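Local coordinates for probable branched-chain amino acid ABC transporter, amino acid binding protein (Thermus thermophilus, PDB 3LKB), which probably binds branched-chain amino acids such as valine and delivers them to an ABC transporter for uptake, at residues A[130-135]-A[356-361]; A[189-194]-A[212-217]; A[206-211]-A[239-244]. The protein carries 2 engineered substitutions. One frame throughout, in Å; residues are numbered along the deposited sequence.

Contact 1. Residues A[130-135]-A[356-361]; sequences VVALLE and LRILEA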
loop_
_atom_site.group_PDB
_atom_site.type_symbol
_atom_site.label_atom_id
_atom_site.label_comp_id
_atom_site.label_asym_id
_atom_site.label_seq_id
_atom_site.Cartn_x
_atom_site.Cartn_y
_atom_site.Cartn_z
ATOM N N VAL A 130 -0.666 -16.452 21.007
ATOM C CA VAL A 130 -0.320 -15.675 22.151
ATOM C C VAL A 130 -0.100 -16.518 23.421
ATOM O O VAL A 130 0.860 -16.321 24.088
ATOM C CB VAL A 130 -1.285 -14.479 22.402
ATOM C CG1 VAL A 130 -1.162 -13.980 23.725
ATOM C CG2 VAL A 130 -1.069 -13.425 21.489
ATOM N N VAL A 131 -0.978 -17.468 23.686
ATOM C CA VAL A 131 -0.812 -18.439 24.733
ATOM C C VAL A 131 0.442 -19.315 24.533
ATOM O O VAL A 131 1.103 -19.636 25.453
ATOM C CB VAL A 131 -2.098 -19.308 24.918
ATOM C CG1 VAL A 131 -1.922 -20.364 25.870
ATOM C CG2 VAL A 131 -3.242 -18.503 25.238
ATOM N N ALA A 132 0.755 -19.665 23.308
ATOM C CA ALA A 132 1.947 -20.418 23.063
ATOM C C ALA A 132 3.189 -19.624 23.449
ATOM O O ALA A 132 4.057 -20.144 24.077
ATOM C CB ALA A 132 2.014 -20.929 21.644
ATOM N N LEU A 133 3.232 -18.383 23.046
ATOM C CA LEU A 133 4.264 -17.449 23.486
ATOM C C LEU A 133 4.362 -17.272 25.036
ATOM O O LEU A 133 5.468 -17.196 25.596
ATOM C CB LEU A 133 4.010 -16.061 22.855
ATOM C CG LEU A 133 4.220 -15.998 21.345
ATOM C CD1 LEU A 133 3.658 -14.742 20.811
ATOM C CD2 LEU A 133 5.713 -16.201 20.934
ATOM N N LEU A 134 3.230 -17.152 25.704
ATOM C CA LEU A 134 3.246 -17.032 27.156
ATOM C C LEU A 134 3.806 -18.275 27.774
ATOM O O LEU A 134 4.512 -18.168 28.784
ATOM C CB LEU A 134 1.874 -16.756 27.751
ATOM C CG LEU A 134 1.248 -15.398 27.397
ATOM C CD1 LEU A 134 -0.198 -15.311 27.880
ATOM C CD2 LEU A 134 2.048 -14.244 27.943
ATOM N N GLU A 135 3.520 -19.440 27.180
ATOM C CA GLU A 135 4.033 -20.673 27.727
ATOM C C GLU A 135 5.540 -20.589 27.624
ATOM O O GLU A 135 6.266 -20.819 28.587
ATOM C CB GLU A 135 3.543 -21.873 26.943
ATOM C CG GLU A 135 2.187 -22.394 27.392
ATOM C CD GLU A 135 1.867 -23.799 26.816
ATOM O OE1 GLU A 135 1.081 -23.829 25.814
ATOM O OE2 GLU A 135 2.410 -24.831 27.357
ATOM N N LEU A 356 1.712 -24.851 15.158
ATOM C CA LEU A 356 2.457 -23.614 15.003
ATOM C C LEU A 356 3.837 -23.879 15.581
ATOM O O LEU A 356 4.046 -24.935 16.199
ATOM C CB LEU A 356 1.752 -22.420 15.687
ATOM C CG LEU A 356 1.298 -22.561 17.146
ATOM C CD1 LEU A 356 2.448 -22.711 18.062
ATOM C CD2 LEU A 356 0.509 -21.352 17.552
ATOM N N ARG A 357 4.772 -22.966 15.336
ATOM C CA ARG A 357 6.061 -23.002 15.998
ATOM C C ARG A 357 6.383 -21.606 16.517
ATOM O O ARG A 357 5.720 -20.621 16.155
ATOM C CB ARG A 357 7.191 -23.411 15.009
ATOM C CG ARG A 357 6.970 -24.672 14.163
ATOM C CD ARG A 357 8.111 -24.856 13.205
ATOM N NE ARG A 357 7.990 -24.002 12.023
ATOM C CZ ARG A 357 8.847 -23.991 10.997
ATOM N NH1 ARG A 357 9.909 -24.809 11.015
ATOM N NH2 ARG A 357 8.649 -23.152 9.962
ATOM N N ILE A 358 7.370 -21.532 17.401
ATOM C CA ILE A 358 7.989 -20.273 17.736
ATOM C C ILE A 358 9.305 -20.177 16.958
ATOM O O ILE A 358 10.114 -21.122 16.929
ATOM C CB ILE A 358 8.263 -20.169 19.256
ATOM C CG1 ILE A 358 7.017 -20.523 20.102
ATOM C CG2 ILE A 358 8.932 -18.852 19.671
ATOM C CD1 ILE A 358 5.859 -19.756 19.833
ATOM N N LEU A 359 9.513 -19.040 16.299
ATOM C CA LEU A 359 10.769 -18.801 15.586
ATOM C C LEU A 359 11.472 -17.606 16.230
ATOM O O LEU A 359 10.807 -16.743 16.811
ATOM C CB LEU A 359 10.541 -18.580 14.085
ATOM C CG LEU A 359 9.698 -19.719 13.438
ATOM C CD1 LEU A 359 8.203 -19.510 13.387
ATOM C CD2 LEU A 359 10.153 -20.117 12.071
ATOM N N GLU A 360 12.807 -17.577 16.156
ATOM C CA GLU A 360 13.583 -16.497 16.697
ATOM C C GLU A 360 14.327 -15.822 15.564
ATOM O O GLU A 360 14.928 -16.512 14.724
ATOM C CB GLU A 360 14.593 -17.020 17.720
ATOM C CG GLU A 360 15.464 -15.865 18.284
ATOM C CD GLU A 360 16.462 -16.259 19.356
ATOM O OE1 GLU A 360 16.624 -17.454 19.698
ATOM O OE2 GLU A 360 17.126 -15.348 19.865
ATOM N N ALA A 361 14.307 -14.495 15.538
ATOM C CA ALA A 361 15.060 -13.720 14.529
ATOM C C ALA A 361 16.568 -13.777 14.852
ATOM O O ALA A 361 16.994 -13.335 15.951
ATOM C CB ALA A 361 14.592 -12.256 14.534
#
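The ends of two long side chains meet where L133, on helix 126-140, sends CD2 to within 3.7 Å of I358 CD1 on strand 357-362. The two side chains pass each other at a slant, methyl against methyl. One residue earlier in the helix, the single methyl of A132 takes the rest of the contact: its CB lies 4.0 Å from L356 CD1 and 4.4 Å from I358 CD1, so one small residue meets the ends of two branched ones. I358 turns its CB to the helix, and chi1 of -50° with chi2 of -57° brings CD1 to the contact. This is a helix laid on the mixed sheet of one lobe of a periplasmic binding protein, and aliphatic residues suit it because all four touching residues are buried and no polar group crosses. Behind the first shell, R357 and L359 bond through their backbones to T253 and W251 of the adjacent strand 250-253, while I358 N donates to the side-chain OG1 of T370, in a loop. R357, buried and pointing away from the helix, forms a salt bridge with E260. On the far flank of the helix, V130 and L134 pack on A163 of helix 160-170.

Contact 2. Residues A[189-194]-A[212-217]; sequences ALLKRF and ANILKD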
loop_
_atom_site.group_PDB
_atom_site.type_symbol
_atom_site.label_atom_id
_atom_site.label_comp_id
_atom_site.label_asym_id
_atom_site.label_seq_id
_atom_site.Cartn_x
_atom_site.Cartn_y
_atom_site.Cartn_z
ATOM N N ALA A 189 7.842 7.221 25.795
ATOM C CA ALA A 189 7.009 7.221 26.979
ATOM C C ALA A 189 6.476 5.815 27.339
ATOM O O ALA A 189 6.431 5.413 28.505
ATOM C CB ALA A 189 5.838 8.230 26.833
ATOM N N LEU A 190 6.052 5.069 26.336
ATOM C CA LEU A 190 5.412 3.814 26.613
ATOM C C LEU A 190 6.467 2.857 27.117
ATOM O O LEU A 190 6.279 2.181 28.104
ATOM C CB LEU A 190 4.734 3.277 25.360
ATOM C CG LEU A 190 4.414 1.804 25.357
ATOM C CD1 LEU A 190 3.185 1.624 26.224
ATOM C CD2 LEU A 190 4.136 1.404 23.953
ATOM N N LEU A 191 7.593 2.825 26.439
ATOM C CA LEU A 191 8.684 1.967 26.860
ATOM C C LEU A 191 9.229 2.321 28.268
ATOM O O LEU A 191 9.515 1.418 29.072
ATOM C CB LEU A 191 9.781 1.935 25.783
ATOM C CG LEU A 191 9.411 1.235 24.465
ATOM C CD1 LEU A 191 10.327 1.642 23.345
ATOM C CD2 LEU A 191 9.377 -0.306 24.585
ATOM N N LYS A 192 9.362 3.614 28.563
ATOM C CA LYS A 192 9.772 4.093 29.916
ATOM C C LYS A 192 8.771 3.681 31.011
ATOM O O LYS A 192 9.173 3.305 32.082
ATOM C CB LYS A 192 9.947 5.618 29.939
ATOM C CG LYS A 192 11.350 6.177 29.905
ATOM C CD LYS A 192 12.297 5.474 28.968
ATOM C CE LYS A 192 13.278 6.505 28.328
ATOM N NZ LYS A 192 14.544 6.893 29.068
ATOM N N ARG A 193 7.480 3.726 30.709
ATOM C CA ARG A 193 6.424 3.188 31.567
ATOM C C ARG A 193 6.654 1.710 31.899
ATOM O O ARG A 193 6.607 1.327 33.075
ATOM C CB ARG A 193 5.049 3.355 30.899
ATOM C CG ARG A 193 4.055 4.309 31.573
ATOM C CD ARG A 193 3.579 3.725 32.933
ATOM N NE ARG A 193 4.614 3.847 33.991
ATOM C CZ ARG A 193 4.481 3.508 35.286
ATOM N NH1 ARG A 193 3.340 2.988 35.772
ATOM N NH2 ARG A 193 5.513 3.700 36.104
ATOM N N PHE A 194 6.917 0.898 30.870
ATOM C CA PHE A 194 7.202 -0.554 31.026
ATOM C C PHE A 194 8.444 -0.818 31.858
ATOM O O PHE A 194 8.446 -1.663 32.728
ATOM C CB PHE A 194 7.382 -1.217 29.654
ATOM C CG PHE A 194 6.096 -1.387 28.880
ATOM C CD1 PHE A 194 4.873 -0.901 29.383
ATOM C CD2 PHE A 194 6.114 -1.985 27.629
ATOM C CE1 PHE A 194 3.684 -1.060 28.687
ATOM C CE2 PHE A 194 4.930 -2.162 26.890
ATOM C CZ PHE A 194 3.705 -1.701 27.411
ATOM N N ALA A 212 7.960 -2.714 14.554
ATOM C CA ALA A 212 9.276 -2.244 14.143
ATOM C C ALA A 212 9.651 -0.914 14.807
ATOM O O ALA A 212 10.820 -0.708 15.276
ATOM C CB ALA A 212 9.321 -2.112 12.616
ATOM N N ASN A 213 8.691 0.006 14.840
ATOM C CA ASN A 213 8.937 1.292 15.478
ATOM C C ASN A 213 9.262 1.163 16.973
ATOM O O ASN A 213 10.169 1.839 17.514
ATOM C CB ASN A 213 7.731 2.210 15.270
ATOM C CG ASN A 213 7.607 2.669 13.830
ATOM O OD1 ASN A 213 8.619 2.798 13.115
ATOM N ND2 ASN A 213 6.361 2.899 13.384
ATOM N N ILE A 214 8.500 0.314 17.651
ATOM C CA ILE A 214 8.754 0.054 19.054
ATOM C C ILE A 214 10.173 -0.543 19.253
ATOM O O ILE A 214 10.899 -0.080 20.132
ATOM C CB ILE A 214 7.641 -0.830 19.662
ATOM C CG1 ILE A 214 6.365 -0.002 19.823
ATOM C CG2 ILE A 214 8.089 -1.405 21.000
ATOM C CD1 ILE A 214 5.123 -0.816 20.057
ATOM N N LEU A 215 10.572 -1.522 18.429
ATOM C CA LEU A 215 11.889 -2.166 18.552
ATOM C C LEU A 215 13.010 -1.184 18.300
ATOM O O LEU A 215 13.994 -1.181 19.007
ATOM C CB LEU A 215 12.047 -3.330 17.538
ATOM C CG LEU A 215 10.975 -4.416 17.553
ATOM C CD1 LEU A 215 11.198 -5.513 16.474
ATOM C CD2 LEU A 215 10.831 -4.981 18.935
ATOM N N LYS A 216 12.853 -0.354 17.270
ATOM C CA LYS A 216 13.833 0.677 16.973
ATOM C C LYS A 216 14.053 1.564 18.187
ATOM O O LYS A 216 15.167 1.811 18.573
ATOM C CB LYS A 216 13.402 1.481 15.740
ATOM C CG LYS A 216 13.916 0.818 14.469
ATOM C CD LYS A 216 12.999 0.907 13.317
ATOM C CE LYS A 216 13.124 2.199 12.535
ATOM N NZ LYS A 216 12.187 2.101 11.329
ATOM N N ASP A 217 12.976 2.011 18.807
ATOM C CA ASP A 217 13.097 2.832 19.999
ATOM C C ASP A 217 13.699 2.038 21.178
ATOM O O ASP A 217 14.595 2.546 21.848
ATOM C CB ASP A 217 11.735 3.420 20.344
ATOM C CG ASP A 217 11.377 4.597 19.451
ATOM O OD1 ASP A 217 12.314 5.217 18.872
ATOM O OD2 ASP A 217 10.157 4.892 19.322
#
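Helices 188-196 and 208-220 approach most closely, within these segments, at L191 and I214, whose CA atoms are 8.0 Å apart, a spacing that side chains must bridge. L191 does most of the bridging. With chi1 at -68° and chi2 at 161°, the leucine fork opens toward the other helix with a methyl for each of two jobs. CD2 meets the branch methyl of I214, CG2, at 4.0 Å, the two side chains meeting at an oblique angle. CD1 lies against the carbonyl oxygen of I214, at 3.7 Å from I214 O, and against D217 about one turn on, at 3.8 Å from D217 CB; here the leucine runs nearly at a right angle to the aspartate. The contact with I214 O is van der Waals packing, since a methyl group is no hydrogen-bond donor.

The beta-branched isoleucine suits its place because the branch puts a methyl, CG2, directly off CB, where L191 CD2 can pack on it. D217 contributes only its aliphatic CB to this apolar patch; its carboxylate turns to N187, whose ND2 donates to OD2, and thereby ties helix 208-220 to the residues just before helix 188-196.

Both helices flank the sheet in the alternating beta-alpha order of the lobe, joined through strand 201-205. L191 also touches M225, at the approach to strand 226-229, while I214 reaches V149 and F194 reaches A147 and V149 of strand 145-150. On its other flank, helix 208-220 packs through A212 and L215 against helix 236-242.

Contact 3. Residues A[206-211]-A[239-244]; sequences NVAGPV and IALAGD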
loop_
_atom_site.group_PDB
_atom_site.type_symbol
_atom_site.label_atom_id
_atom_site.label_comp_id
_atom_site.label_asym_id
_atom_site.label_seq_id
_atom_site.Cartn_x
_atom_site.Cartn_y
_atom_site.Cartn_z
ATOM N N ASN A 206 -0.043 -7.279 16.411
ATOM C CA ASN A 206 -0.069 -6.124 15.544
ATOM C C ASN A 206 0.373 -6.523 14.150
ATOM O O ASN A 206 0.666 -7.705 13.920
ATOM C CB ASN A 206 0.911 -5.119 16.141
ATOM C CG ASN A 206 0.417 -3.692 16.055
ATOM O OD1 ASN A 206 -0.253 -3.327 15.092
ATOM N ND2 ASN A 206 0.737 -2.878 17.070
ATOM N N VAL A 207 0.412 -5.569 13.217
ATOM C CA VAL A 207 1.137 -5.776 11.980
ATOM C C VAL A 207 2.536 -5.290 12.269
ATOM O O VAL A 207 2.787 -4.765 13.358
ATOM C CB VAL A 207 0.564 -5.040 10.744
ATOM C CG1 VAL A 207 -0.608 -5.855 10.114
ATOM C CG2 VAL A 207 0.171 -3.578 11.094
ATOM N N ALA A 208 3.426 -5.461 11.298
ATOM C CA ALA A 208 4.838 -5.267 11.509
ATOM C C ALA A 208 5.336 -3.812 11.698
ATOM O O ALA A 208 6.301 -3.611 12.417
ATOM C CB ALA A 208 5.624 -5.970 10.409
ATOM N N GLY A 209 4.740 -2.816 11.032
ATOM C CA GLY A 209 5.236 -1.396 11.131
ATOM C C GLY A 209 5.180 -0.817 12.550
ATOM O O GLY A 209 6.159 -0.319 13.065
ATOM N N PRO A 210 4.026 -0.900 13.231
ATOM C CA PRO A 210 4.083 -0.446 14.651
ATOM C C PRO A 210 5.093 -1.205 15.533
ATOM O O PRO A 210 5.778 -0.606 16.407
ATOM C CB PRO A 210 2.656 -0.667 15.147
ATOM C CG PRO A 210 1.798 -0.509 13.808
ATOM C CD PRO A 210 2.661 -1.247 12.795
ATOM N N VAL A 211 5.202 -2.512 15.318
ATOM C CA VAL A 211 6.153 -3.300 16.106
ATOM C C VAL A 211 7.605 -2.852 15.834
ATOM O O VAL A 211 8.360 -2.611 16.779
ATOM C CB VAL A 211 5.982 -4.831 15.893
ATOM C CG1 VAL A 211 7.095 -5.625 16.657
ATOM C CG2 VAL A 211 4.626 -5.265 16.364
ATOM N N ILE A 239 11.797 -7.744 9.696
ATOM C CA ILE A 239 13.236 -7.514 9.540
ATOM C C ILE A 239 13.513 -6.317 8.641
ATOM O O ILE A 239 14.376 -5.490 8.932
ATOM C CB ILE A 239 13.952 -8.779 8.972
ATOM C CG1 ILE A 239 13.670 -10.011 9.877
ATOM C CG2 ILE A 239 15.438 -8.483 8.637
ATOM C CD1 ILE A 239 14.137 -9.875 11.369
ATOM N N ALA A 240 12.779 -6.204 7.565
ATOM C CA ALA A 240 12.990 -5.119 6.640
ATOM C C ALA A 240 12.719 -3.749 7.297
ATOM O O ALA A 240 13.387 -2.748 6.965
ATOM C CB ALA A 240 12.078 -5.288 5.396
ATOM N N LEU A 241 11.712 -3.684 8.170
ATOM C CA LEU A 241 11.324 -2.395 8.829
ATOM C C LEU A 241 12.133 -2.122 10.088
ATOM O O LEU A 241 12.330 -0.967 10.435
ATOM C CB LEU A 241 9.853 -2.412 9.207
ATOM C CG LEU A 241 8.867 -2.485 8.045
ATOM C CD1 LEU A 241 7.470 -2.697 8.552
ATOM C CD2 LEU A 241 8.917 -1.171 7.244
ATOM N N ALA A 242 12.602 -3.169 10.764
ATOM C CA ALA A 242 13.295 -3.039 12.051
ATOM C C ALA A 242 14.829 -3.238 11.947
ATOM O O ALA A 242 15.584 -2.754 12.822
ATOM C CB ALA A 242 12.739 -4.030 13.048
ATOM N N GLY A 243 15.273 -3.947 10.907
ATOM C CA GLY A 243 16.712 -4.266 10.777
ATOM C C GLY A 243 17.182 -4.976 12.037
ATOM O O GLY A 243 16.532 -5.856 12.519
ATOM N N ASP A 244 18.281 -4.539 12.598
ATOM C CA ASP A 244 18.882 -5.204 13.726
ATOM C C ASP A 244 18.106 -5.073 14.981
ATOM O O ASP A 244 18.407 -5.770 15.960
ATOM C CB ASP A 244 20.232 -4.596 14.025
ATOM C CG ASP A 244 21.326 -5.443 13.542
ATOM O OD1 ASP A 244 21.274 -5.795 12.330
ATOM O OD2 ASP A 244 22.227 -5.781 14.367
#
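L241 points at the first turn of helix 208-220 and touches it with one methyl. The branch is extended at chi2 (172°), an arrangement that puts CD1 at the front of the side chain, where it lies 3.7 Å from both G209 CA and G209 N. The same methyl is 4.2 Å from A208 CB, whose bond to its CA is directed at the leucine. The meeting is thus a branched side chain end-on against a methyl and a stretch of bare backbone.

The main chains come to 6.6 Å at the CA atoms of G209 and L241, and it is the backbone of G209 that L241 CD1 packs on. The reason for glycine here lies on the other side of the residue: having no CB, G209 avoids crowding against CD of P210, the next residue in the chain. P210 itself fits well within a first helical turn, where its missing N-H costs no helical bond.

Around the contact, G209 N donates to D22 OD2 of helix 21-41, linking this turn to that helix; the side chain of A208 is about 11 Å from the bound valine. No hydrogen bond spans the two segments: dispersion and the partial exclusion of water from L241 hold them, so the interface specifies shape and close approach more than direction.

How the contacts relate
All three contacts lie in the lobe built on the seven-stranded mixed sheet. Contacts 2 and 3 share helix 208-220: contact 3 uses its first turn and contact 2 the middle, their centres 13 Å apart, and they meet directly, A212 CB packing on L241 CB and K216 NZ probably bonded to L241 O. Contact 1 lies 17 Å from contact 3, centre to centre, and 21 Å from contact 2; A361 of contact 1 touches I239 of contact 3. Along the chain, contacts 2 and 3 alternate, and both fall inside the long loop closed by contact 1. Contacts 2 and 3 thus join successive helices of the beta-alpha units, while contact 1 brings the late strand 357-362 back onto helix 126-140.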